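Local coordinates for protein haloacid dehalogenase-like hydrolase (Klebsiella pneumoniae subsp. pneumoniae, PDB 3PGV) that probably acts as a metal-dependent phosphatase of the Cof family within the haloacid dehalogenase superfamily, and holds a calcium ion in the crystal, at residues A[166-171]-A[201-206]; A[108-113]-A[181-186]. One frame throughout, in Å; residues are numbered along the deposited sequence.

Interaction 1 (A[166-171]-A[201-206])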
loop_
_atom_site.group_PDB
_atom_site.type_symbol
_atom_site.label_atom_id
_atom_site.label_comp_id
_atom_site.label_asym_id
_atom_site.label_seq_id
_atom_site.Cartn_x
_atom_site.Cartn_y
_atom_site.Cartn_z
ATOM N N VAL A 166 -10.174 4.032 -5.107
ATOM C CA VAL A 166 -11.105 3.174 -5.822
ATOM C C VAL A 166 -10.272 2.050 -6.436
ATOM O O VAL A 166 -9.174 2.315 -6.940
ATOM C CB VAL A 166 -11.912 3.950 -6.916
ATOM C CG1 VAL A 166 -12.811 2.991 -7.722
ATOM C CG2 VAL A 166 -12.733 5.078 -6.299
ATOM N N PHE A 167 -10.718 0.799 -6.309
ATOM C CA PHE A 167 -9.969 -0.320 -6.891
ATOM C C PHE A 167 -10.838 -1.285 -7.654
ATOM O O PHE A 167 -11.955 -1.582 -7.248
ATOM C CB PHE A 167 -9.087 -1.028 -5.849
ATOM C CG PHE A 167 -9.795 -1.543 -4.612
ATOM C CD1 PHE A 167 -10.142 -0.677 -3.579
ATOM C CD2 PHE A 167 -9.973 -2.907 -4.412
ATOM C CE1 PHE A 167 -10.738 -1.159 -2.413
ATOM C CE2 PHE A 167 -10.549 -3.389 -3.239
ATOM C CZ PHE A 167 -10.922 -2.512 -2.243
ATOM N N PHE A 168 -10.354 -1.711 -8.811
ATOM C CA PHE A 168 -11.083 -2.577 -9.716
ATOM C C PHE A 168 -10.544 -3.974 -9.648
ATOM O O PHE A 168 -9.349 -4.187 -9.883
ATOM C CB PHE A 168 -11.007 -2.024 -11.152
ATOM C CG PHE A 168 -11.457 -0.581 -11.249
ATOM C CD1 PHE A 168 -12.805 -0.263 -11.390
ATOM C CD2 PHE A 168 -10.539 0.463 -11.137
ATOM C CE1 PHE A 168 -13.225 1.070 -11.429
ATOM C CE2 PHE A 168 -10.960 1.793 -11.174
ATOM C CZ PHE A 168 -12.300 2.090 -11.328
ATOM N N THR A 169 -11.391 -4.933 -9.219
ATOM C CA THR A 169 -10.987 -6.340 -9.112
ATOM C C THR A 169 -11.528 -7.142 -10.281
ATOM O O THR A 169 -12.679 -6.962 -10.675
ATOM C CB THR A 169 -11.360 -6.932 -7.731
ATOM O OG1 THR A 169 -12.759 -6.786 -7.524
ATOM C CG2 THR A 169 -10.590 -6.262 -6.570
ATOM N N CYS A 170 -10.669 -7.964 -10.891
ATOM C CA CYS A 170 -10.991 -8.772 -12.066
ATOM C C CYS A 170 -10.011 -9.952 -12.134
ATOM O O CYS A 170 -8.812 -9.737 -12.097
ATOM C CB CYS A 170 -10.924 -7.917 -13.334
ATOM S SG CYS A 170 -11.184 -8.837 -14.873
ATOM N N GLU A 171 -10.524 -11.190 -12.255
ATOM C CA GLU A 171 -9.688 -12.394 -12.354
ATOM C C GLU A 171 -8.786 -12.361 -13.598
ATOM O O GLU A 171 -7.676 -12.893 -13.571
ATOM C CB GLU A 171 -10.565 -13.662 -12.360
ATOM C CG GLU A 171 -11.274 -13.906 -11.032
ATOM C CD GLU A 171 -12.227 -15.087 -11.013
ATOM O OE1 GLU A 171 -13.178 -15.101 -11.830
ATOM O OE2 GLU A 171 -12.073 -15.955 -10.123
ATOM N N LEU A 201 -6.604 -3.400 -9.766
ATOM C CA LEU A 201 -6.125 -2.134 -10.333
ATOM C C LEU A 201 -6.635 -0.987 -9.487
ATOM O O LEU A 201 -7.847 -0.802 -9.377
ATOM C CB LEU A 201 -6.617 -1.998 -11.792
ATOM C CG LEU A 201 -6.148 -0.747 -12.558
ATOM C CD1 LEU A 201 -4.613 -0.658 -12.593
ATOM C CD2 LEU A 201 -6.719 -0.730 -13.952
ATOM N N GLU A 202 -5.717 -0.248 -8.835
ATOM C CA GLU A 202 -6.076 0.776 -7.851
ATOM C C GLU A 202 -5.887 2.186 -8.340
ATOM O O GLU A 202 -4.971 2.463 -9.135
ATOM C CB GLU A 202 -5.309 0.553 -6.541
ATOM C CG GLU A 202 -5.292 -0.910 -6.122
ATOM C CD GLU A 202 -4.945 -1.182 -4.678
ATOM O OE1 GLU A 202 -4.885 -0.217 -3.884
ATOM O OE2 GLU A 202 -4.865 -2.371 -4.315
ATOM N N VAL A 203 -6.747 3.112 -7.849
ATOM C CA VAL A 203 -6.662 4.526 -8.216
ATOM C C VAL A 203 -6.669 5.386 -6.984
ATOM O O VAL A 203 -7.620 5.341 -6.203
ATOM C CB VAL A 203 -7.777 4.964 -9.225
ATOM C CG1 VAL A 203 -7.538 6.394 -9.707
ATOM C CG2 VAL A 203 -7.856 4.005 -10.410
HETATM N N MSE A 204 -5.606 6.174 -6.800
HETATM C CA MSE A 204 -5.502 7.155 -5.725
HETATM C C MSE A 204 -5.380 8.543 -6.354
HETATM O O MSE A 204 -5.192 8.652 -7.569
HETATM C CB MSE A 204 -4.259 6.873 -4.837
HETATM C CG MSE A 204 -4.437 5.714 -3.858
HETATM SE SE MSE A 204 -4.544 3.970 -4.708
HETATM C CE MSE A 204 -2.836 3.974 -5.768
ATOM N N ALA A 205 -5.465 9.609 -5.535
ATOM C CA ALA A 205 -5.309 10.991 -6.045
ATOM C C ALA A 205 -3.911 11.184 -6.558
ATOM O O ALA A 205 -2.987 10.512 -6.092
ATOM C CB ALA A 205 -5.588 11.993 -4.932
ATOM N N GLY A 206 -3.747 12.085 -7.524
ATOM C CA GLY A 206 -2.432 12.429 -8.034
ATOM C C GLY A 206 -1.566 13.007 -6.938
ATOM O O GLY A 206 -2.035 13.826 -6.135
#

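Interaction 2 (A[108-113]-A[181-186])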
loop_
_atom_site.group_PDB
_atom_site.type_symbol
_atom_site.label_atom_id
_atom_site.label_comp_id
_atom_site.label_asym_id
_atom_site.label_seq_id
_atom_site.Cartn_x
_atom_site.Cartn_y
_atom_site.Cartn_z
ATOM N N ALA A 108 -16.501 10.448 -8.471
ATOM C CA ALA A 108 -17.845 10.248 -9.029
ATOM C C ALA A 108 -17.810 9.437 -10.316
ATOM O O ALA A 108 -18.627 8.521 -10.485
ATOM C CB ALA A 108 -18.519 11.589 -9.268
ATOM N N ASP A 109 -16.825 9.732 -11.214
ATOM C CA ASP A 109 -16.660 9.005 -12.476
ATOM C C ASP A 109 -16.146 7.593 -12.249
ATOM O O ASP A 109 -16.633 6.664 -12.879
ATOM C CB ASP A 109 -15.733 9.771 -13.440
ATOM C CG ASP A 109 -16.335 11.073 -13.974
ATOM O OD1 ASP A 109 -17.584 11.189 -13.994
ATOM O OD2 ASP A 109 -15.557 11.951 -14.411
ATOM N N LEU A 110 -15.169 7.426 -11.336
ATOM C CA LEU A 110 -14.600 6.110 -11.002
ATOM C C LEU A 110 -15.646 5.161 -10.462
ATOM O O LEU A 110 -15.557 3.950 -10.692
ATOM C CB LEU A 110 -13.456 6.255 -9.984
ATOM C CG LEU A 110 -12.144 6.844 -10.525
ATOM C CD1 LEU A 110 -11.176 7.135 -9.391
ATOM C CD2 LEU A 110 -11.500 5.909 -11.546
ATOM N N PHE A 111 -16.670 5.706 -9.753
ATOM C CA PHE A 111 -17.761 4.896 -9.179
ATOM C C PHE A 111 -18.548 4.144 -10.255
ATOM O O PHE A 111 -19.145 3.107 -9.963
ATOM C CB PHE A 111 -18.729 5.782 -8.392
ATOM C CG PHE A 111 -18.204 6.393 -7.117
ATOM C CD1 PHE A 111 -16.985 5.992 -6.580
ATOM C CD2 PHE A 111 -18.969 7.307 -6.399
ATOM C CE1 PHE A 111 -16.501 6.561 -5.398
ATOM C CE2 PHE A 111 -18.489 7.869 -5.213
ATOM C CZ PHE A 111 -17.257 7.487 -4.718
ATOM N N GLU A 112 -18.574 4.684 -11.496
ATOM C CA GLU A 112 -19.457 4.211 -12.553
ATOM C C GLU A 112 -18.744 3.882 -13.860
ATOM O O GLU A 112 -19.391 3.418 -14.793
ATOM C CB GLU A 112 -20.566 5.268 -12.806
ATOM C CG GLU A 112 -21.475 5.502 -11.597
ATOM C CD GLU A 112 -22.155 4.235 -11.093
ATOM O OE1 GLU A 112 -22.696 3.478 -11.931
ATOM O OE2 GLU A 112 -22.139 3.998 -9.863
ATOM N N ILE A 113 -17.420 4.140 -13.948
ATOM C CA ILE A 113 -16.672 3.979 -15.204
ATOM C C ILE A 113 -16.846 2.589 -15.850
ATOM O O ILE A 113 -16.975 2.494 -17.078
ATOM C CB ILE A 113 -15.177 4.428 -15.076
ATOM C CG1 ILE A 113 -14.521 4.594 -16.473
ATOM C CG2 ILE A 113 -14.367 3.483 -14.162
ATOM C CD1 ILE A 113 -13.100 5.291 -16.483
ATOM N N GLN A 181 -4.639 2.060 -18.938
ATOM C CA GLN A 181 -4.269 3.019 -19.963
ATOM C C GLN A 181 -5.292 4.106 -20.137
ATOM O O GLN A 181 -4.918 5.257 -20.307
ATOM C CB GLN A 181 -4.021 2.306 -21.313
ATOM C CG GLN A 181 -2.564 2.033 -21.587
ATOM C CD GLN A 181 -1.790 3.301 -21.921
ATOM O OE1 GLN A 181 -0.639 3.473 -21.517
ATOM N NE2 GLN A 181 -2.412 4.219 -22.659
ATOM N N ALA A 182 -6.586 3.743 -20.216
ATOM C CA ALA A 182 -7.651 4.724 -20.465
ATOM C C ALA A 182 -7.754 5.748 -19.337
ATOM O O ALA A 182 -7.948 6.932 -19.602
ATOM C CB ALA A 182 -8.984 4.016 -20.656
HETATM N N MSE A 183 -7.585 5.300 -18.072
HETATM C CA MSE A 183 -7.684 6.191 -16.922
HETATM C C MSE A 183 -6.505 7.123 -16.831
HETATM O O MSE A 183 -6.698 8.309 -16.612
HETATM C CB MSE A 183 -7.887 5.396 -15.623
HETATM C CG MSE A 183 -9.226 4.633 -15.595
HETATM SE SE MSE A 183 -9.589 3.790 -13.908
HETATM C CE MSE A 183 -8.009 2.644 -13.790
ATOM N N ASN A 184 -5.272 6.615 -17.111
ATOM C CA ASN A 184 -4.069 7.470 -17.163
ATOM C C ASN A 184 -4.194 8.533 -18.239
ATOM O O ASN A 184 -3.891 9.703 -17.988
ATOM C CB ASN A 184 -2.780 6.628 -17.363
ATOM C CG ASN A 184 -2.315 5.931 -16.089
ATOM O OD1 ASN A 184 -2.507 6.432 -14.969
ATOM N ND2 ASN A 184 -1.605 4.811 -16.234
ATOM N N ALA A 185 -4.711 8.159 -19.411
ATOM C CA ALA A 185 -4.899 9.127 -20.502
ATOM C C ALA A 185 -6.013 10.131 -20.161
ATOM O O ALA A 185 -5.920 11.298 -20.528
ATOM C CB ALA A 185 -5.221 8.397 -21.806
ATOM N N ARG A 186 -7.063 9.667 -19.452
ATOM C CA ARG A 186 -8.211 10.499 -19.094
ATOM C C ARG A 186 -7.875 11.590 -18.057
ATOM O O ARG A 186 -8.316 12.729 -18.212
ATOM C CB ARG A 186 -9.375 9.622 -18.604
ATOM C CG ARG A 186 -10.608 10.404 -18.203
ATOM C CD ARG A 186 -11.783 9.495 -17.975
ATOM N NE ARG A 186 -12.932 10.253 -17.502
ATOM C CZ ARG A 186 -14.175 9.796 -17.510
ATOM N NH1 ARG A 186 -14.442 8.591 -17.997
ATOM N NH2 ARG A 186 -15.167 10.548 -17.055
#

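Interaction 1 (A[166-171]-A[201-206])
Val166 opens an antiparallel ladder with Val203 in the sheet of the cap domain, and the pair shows how two neighbouring strands can be joined by both backbone bonds of a hydrogen-bonded pair. Val166 N donates to Val203 O at 3.1 Å, while Val203 N returns the bond to Val166 O at 2.7 Å. Phe167 comes next, in a non-hydrogen-bonded pair with Glu202, where the CA atoms of Phe167 and Glu202 come to 4.2 Å, as befits such a pair. Here CB of Phe167 rests on CG of Glu202 at 3.8 Å, but the ring is carried away from the glutamate because CG of Phe167 sits between the backbone N and the carbonyl carbon (chi1 56°). The carboxylate of Glu202 is buried and engaged by a salt bridge to Lys165 and a hydrogen bond to Ser196, on the face of the sheet that looks toward the bound buffer molecule and the metal site; the calcium ion lies about 9 Å from this side chain. At Phe168 the ladder returns to a hydrogen-bonded pair: its N reaches Leu201 O at 2.7 Å, and its O accepts from Leu201 N. The phenylalanine ring lies on the opposite face from Glu202, and its CE2 edge meets CG2 of Val203, 3.9 Å away and near the ring plane. A backbone bond between Cys170 and Thr199 carries the pairing further. Within the six-stranded mixed sheet, strand 163-169 thus stands between 121-126 and 200-205, with 191-195 flanking 200-205 farther out, and Met183 of helix 173-187 packs over the face formed by Phe168, Leu201 and Val203.

Interaction 2 (A[108-113]-A[181-186])
Arg186 and Asp109 bridge two helices that lie on one face of the six-stranded mixed sheet. Sheet and helices together form the alpha/beta cap domain of Cof-type HAD phosphatases, distinct from the core sheet that carries the metal-binding aspartates, and in this example a charged pair and an apolar core share one interface. The arginine side chain can be followed outward from helix 173-187. From CB, CG continues anti to the backbone N (chi1 180°), the chain stays extended through CD to NE, and this reach brings the guanidinium to Asp109 of helix 104-110. CB, CG, CD and NE serve as a span, and the contacts begin at the head. CZ comes no nearer than 4.0 Å to OD2 of Asp109. NH1 lies beside CD1 of Ile113 at 3.9 Å, the two side chains running past each other in opposite directions. NH2 makes the salt bridge, reaching OD2 of Asp109 at 3.0 Å. The carboxylate and guanidinium planes are turned 47° apart, and a single nitrogen meets a single oxygen, so this is a one-point rather than a two-pronged pairing. Arg186 is exposed, which places the charged link at the outer side of the interface, and Trp187 packs against Asp109, Leu110 and Ile113.

Deeper in, Met183, a buried selenomethionine of helix 173-187, packs against Leu110 and Ile113. Its chain, bent at chi3 (-59°), offers CG to CD1 of Ile113 at 4.0 Å, while Leu110 crosses it at about a right angle. Strand 163-169 supports this layer through Phe168, which touches Ile113, and strand 200-205 through Val203, which touches Leu110. Between the two buried residues, the Leu110 methyl CD2 meets the selenium atom SE of Met183 at 3.7 Å.

In the fold
From the N terminus, segment 108-113, which starts in helix 104-110, comes first and finds its partner at 181-186, so interaction 2 closes a long excursion that takes in strands 121-126, 129-132, 150-152 and 163-169. Interaction 1 starts inside that excursion, at 166-171, and closes only after it, at 201-206, having passed through helix 173-187 and strand 191-195. The two loops therefore cross rather than nest. Interaction 1 joins two adjacent inner strands of the sheet, while interaction 2 joins the two helices lying against it. They meet at Met183, whose CE is 3.6 Å from Leu201 CD2, packing the helix layer onto the sheet.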